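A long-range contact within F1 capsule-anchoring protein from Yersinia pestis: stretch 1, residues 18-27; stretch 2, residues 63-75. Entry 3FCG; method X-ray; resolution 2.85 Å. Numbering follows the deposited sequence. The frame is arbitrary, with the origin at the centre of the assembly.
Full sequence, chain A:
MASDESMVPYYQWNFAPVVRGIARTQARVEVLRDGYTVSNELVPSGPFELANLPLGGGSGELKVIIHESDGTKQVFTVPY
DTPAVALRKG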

# COMPACT_ATOMS: atom_id res chain seq x y z
N VAL A 18 0.89 0.35 8.39
CA VAL A 18 -0.27 -0.53 8.56
C VAL A 18 -0.46 -0.90 10.03
O VAL A 18 0.45 -0.76 10.84
CB VAL A 18 -0.16 -1.84 7.73
CG1 VAL A 18 -0.36 -1.56 6.24
CG2 VAL A 18 1.17 -2.55 7.98
N VAL A 19 -1.66 -1.37 10.36
CA VAL A 19 -1.93 -1.95 11.67
C VAL A 19 -2.41 -3.40 11.49
O VAL A 19 -3.38 -3.67 10.78
CB VAL A 19 -2.92 -1.09 12.52
CG1 VAL A 19 -4.00 -0.46 11.66
CG2 VAL A 19 -3.52 -1.90 13.67
N ARG A 20 -1.69 -4.32 12.13
CA ARG A 20 -1.97 -5.75 12.02
C ARG A 20 -2.55 -6.31 13.31
O ARG A 20 -2.20 -5.86 14.40
CB ARG A 20 -0.69 -6.52 11.66
CG ARG A 20 -0.22 -6.32 10.24
CD ARG A 20 1.08 -7.08 9.98
NE ARG A 20 0.91 -8.52 10.10
CZ ARG A 20 1.90 -9.39 10.31
NH1 ARG A 20 3.16 -8.96 10.42
NH2 ARG A 20 1.64 -10.69 10.40
N GLY A 21 -3.44 -7.29 13.18
CA GLY A 21 -4.04 -7.96 14.33
C GLY A 21 -4.78 -9.24 13.96
O GLY A 21 -4.69 -9.71 12.82
N ILE A 22 -5.51 -9.79 14.92
CA ILE A 22 -6.30 -11.00 14.71
C ILE A 22 -7.76 -10.76 15.12
O ILE A 22 -8.03 -10.25 16.21
CB ILE A 22 -5.72 -12.22 15.49
CG1 ILE A 22 -4.31 -12.58 14.98
CG2 ILE A 22 -6.64 -13.45 15.38
CD1 ILE A 22 -3.54 -13.53 15.88
N ALA A 23 -8.68 -11.13 14.23
CA ALA A 23 -10.11 -11.08 14.51
C ALA A 23 -10.62 -12.47 14.87
O ALA A 23 -10.28 -13.45 14.21
CB ALA A 23 -10.87 -10.52 13.32
N ARG A 24 -11.43 -12.55 15.93
CA ARG A 24 -11.99 -13.83 16.37
C ARG A 24 -13.01 -14.34 15.34
O ARG A 24 -12.71 -15.27 14.58
CB ARG A 24 -12.62 -13.71 17.76
N THR A 25 -14.19 -13.73 15.31
CA THR A 25 -15.17 -13.98 14.26
C THR A 25 -14.84 -13.10 13.05
O THR A 25 -13.79 -12.46 13.01
CB THR A 25 -16.61 -13.66 14.74
OG1 THR A 25 -16.68 -12.30 15.19
CG2 THR A 25 -17.03 -14.60 15.87
N GLN A 26 -15.72 -13.10 12.05
CA GLN A 26 -15.63 -12.11 10.99
C GLN A 26 -16.17 -10.79 11.54
O GLN A 26 -17.31 -10.72 12.00
CB GLN A 26 -16.36 -12.55 9.71
CG GLN A 26 -17.83 -12.92 9.87
CD GLN A 26 -18.42 -13.55 8.61
OE1 GLN A 26 -17.74 -13.68 7.59
NE2 GLN A 26 -19.68 -13.96 8.69
N ALA A 27 -15.33 -9.76 11.53
CA ALA A 27 -15.58 -8.56 12.32
C ALA A 27 -15.43 -7.24 11.57
O ALA A 27 -15.03 -7.21 10.41
CB ALA A 27 -14.69 -8.58 13.56
N LYS A 63 -6.76 4.22 18.66
CA LYS A 63 -7.64 3.30 19.37
C LYS A 63 -8.26 2.33 18.37
O LYS A 63 -8.87 2.74 17.39
CB LYS A 63 -8.74 4.06 20.13
CG LYS A 63 -8.23 5.10 21.13
CD LYS A 63 -7.78 4.46 22.43
CE LYS A 63 -7.41 5.51 23.46
NZ LYS A 63 -7.08 4.89 24.78
N VAL A 64 -8.07 1.04 18.62
CA VAL A 64 -8.55 0.01 17.70
C VAL A 64 -9.61 -0.86 18.37
O VAL A 64 -9.33 -1.57 19.34
CB VAL A 64 -7.39 -0.87 17.15
CG1 VAL A 64 -7.93 -1.97 16.25
CG2 VAL A 64 -6.39 -0.01 16.39
N ILE A 65 -10.84 -0.79 17.86
CA ILE A 65 -11.94 -1.61 18.35
C ILE A 65 -12.25 -2.69 17.33
O ILE A 65 -12.49 -2.40 16.16
CB ILE A 65 -13.23 -0.80 18.61
CG1 ILE A 65 -12.92 0.52 19.32
CG2 ILE A 65 -14.24 -1.63 19.41
CD1 ILE A 65 -14.02 1.55 19.21
N ILE A 66 -12.24 -3.95 17.78
CA ILE A 66 -12.64 -5.06 16.93
C ILE A 66 -14.06 -5.49 17.32
O ILE A 66 -14.26 -6.23 18.28
CB ILE A 66 -11.65 -6.25 17.01
CG1 ILE A 66 -10.22 -5.76 16.73
CG2 ILE A 66 -12.04 -7.33 16.01
CD1 ILE A 66 -9.13 -6.78 17.04
N HIS A 67 -15.04 -4.99 16.56
CA HIS A 67 -16.45 -5.35 16.75
C HIS A 67 -16.71 -6.74 16.18
O HIS A 67 -16.82 -6.90 14.97
CB HIS A 67 -17.37 -4.34 16.06
CG HIS A 67 -17.08 -2.91 16.40
ND1 HIS A 67 -17.74 -2.24 17.41
CD2 HIS A 67 -16.21 -2.02 15.85
CE1 HIS A 67 -17.28 -1.00 17.47
NE2 HIS A 67 -16.36 -0.84 16.54
N GLU A 68 -16.81 -7.73 17.06
CA GLU A 68 -17.03 -9.11 16.64
C GLU A 68 -18.51 -9.39 16.36
O GLU A 68 -19.38 -8.60 16.75
CB GLU A 68 -16.47 -10.09 17.68
CG GLU A 68 -14.99 -9.89 18.03
CD GLU A 68 -14.02 -10.47 16.99
OE1 GLU A 68 -12.80 -10.38 17.22
OE2 GLU A 68 -14.48 -11.00 15.96
N SER A 69 -18.79 -10.51 15.70
CA SER A 69 -20.14 -10.89 15.26
C SER A 69 -21.16 -11.02 16.39
O SER A 69 -22.34 -10.72 16.21
CB SER A 69 -20.10 -12.19 14.46
OG SER A 69 -19.27 -12.07 13.32
N ASP A 70 -20.69 -11.47 17.56
CA ASP A 70 -21.57 -11.73 18.70
C ASP A 70 -21.81 -10.50 19.59
O ASP A 70 -22.45 -10.61 20.65
CB ASP A 70 -21.02 -12.90 19.53
CG ASP A 70 -19.51 -12.87 19.67
OD1 ASP A 70 -18.94 -11.76 19.77
OD2 ASP A 70 -18.90 -13.96 19.69
N GLY A 71 -21.32 -9.35 19.15
CA GLY A 71 -21.54 -8.08 19.86
C GLY A 71 -20.46 -7.73 20.87
O GLY A 71 -20.62 -6.79 21.66
N THR A 72 -19.36 -8.48 20.84
CA THR A 72 -18.22 -8.23 21.74
C THR A 72 -17.21 -7.28 21.09
O THR A 72 -16.92 -7.39 19.90
CB THR A 72 -17.50 -9.54 22.14
OG1 THR A 72 -17.04 -10.22 20.96
CG2 THR A 72 -18.42 -10.45 22.93
N LYS A 73 -16.69 -6.36 21.90
CA LYS A 73 -15.75 -5.35 21.42
C LYS A 73 -14.38 -5.50 22.08
O LYS A 73 -14.23 -5.25 23.28
CB LYS A 73 -16.30 -3.94 21.67
CG LYS A 73 -17.66 -3.67 21.04
CD LYS A 73 -18.31 -2.43 21.63
CE LYS A 73 -19.79 -2.41 21.34
NZ LYS A 73 -20.42 -1.11 21.70
N GLN A 74 -13.40 -5.93 21.30
CA GLN A 74 -12.02 -5.99 21.76
C GLN A 74 -11.35 -4.63 21.54
O GLN A 74 -11.06 -4.25 20.41
CB GLN A 74 -11.25 -7.11 21.07
CG GLN A 74 -11.50 -8.50 21.66
CD GLN A 74 -10.76 -9.61 20.93
OE1 GLN A 74 -10.24 -9.42 19.82
NE2 GLN A 74 -10.70 -10.79 21.55
N VAL A 75 -11.12 -3.91 22.64
CA VAL A 75 -10.59 -2.55 22.59
C VAL A 75 -9.12 -2.49 22.98
O VAL A 75 -8.72 -3.01 24.02
CB VAL A 75 -11.42 -1.60 23.49
CG1 VAL A 75 -10.82 -0.20 23.49
CG2 VAL A 75 -12.87 -1.56 23.04

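Stretch 2 runs as a strand through residues 63-67, turns at 68-71 and returns as a second strand from Lys-73. Its first strand and strand 18-23 run in roughly the same direction, 24° apart, but at a closest approach of 8.9 Å the two axes are too distant for backbone pairing, and the contact between them is made largely through side chains. Val-64 begins the contact: its CG2 lies 4.4 Å from CG2 of Val-19, a loose apolar meeting of two buried, branched side chains. Ile-65 is out of reach, in keeping with the alternation of a strand. Ile-66 then points toward stretch 1 again, with CG2 4.3 Å from CB of Ala-23 and 3.8 Å from CB of Ala-27, while its CD1 reaches to 3.7 Å from the carbonyl O of Ile-22. The lone methyl of Ala-27 fits the narrow space beside Ile-66. His-67 contributes mainly backbone, its O lying 3.1 Å from CB of Ala-27.

Beyond the strand the contact becomes polar. The buried side chain of Glu-68, with chi1 and chi2 both m, brings its carboxylate to the loop after Ala-23. Glu-68 OE1 accepts a hydrogen bond from N of Arg-24 (2.9 Å), and Glu-68 OE2 accepts one from OG1 of Thr-25 (2.7 Å) and a weak one from N of Thr-25 (2.8 Å). A carboxylate suits this place because its two oxygens can serve several donors at once. Thr-25 OG1 in turn accepts a nearly linear hydrogen bond from N of Ser-69 (2.8 Å), so the hydroxyl links the two stretches as both donor and acceptor. Ser-69 OG donates to O of Gln-26 (2.7 Å), a short side chain satisfying a nearby carbonyl. Glu-68 and Ser-69 both belong to a type I turn, Glu-68 to Gly-71, after which the chain doubles back and Gln-74 pairs with Ile-66; Gly-71 adopts a positive phi of 92° that favours glycine.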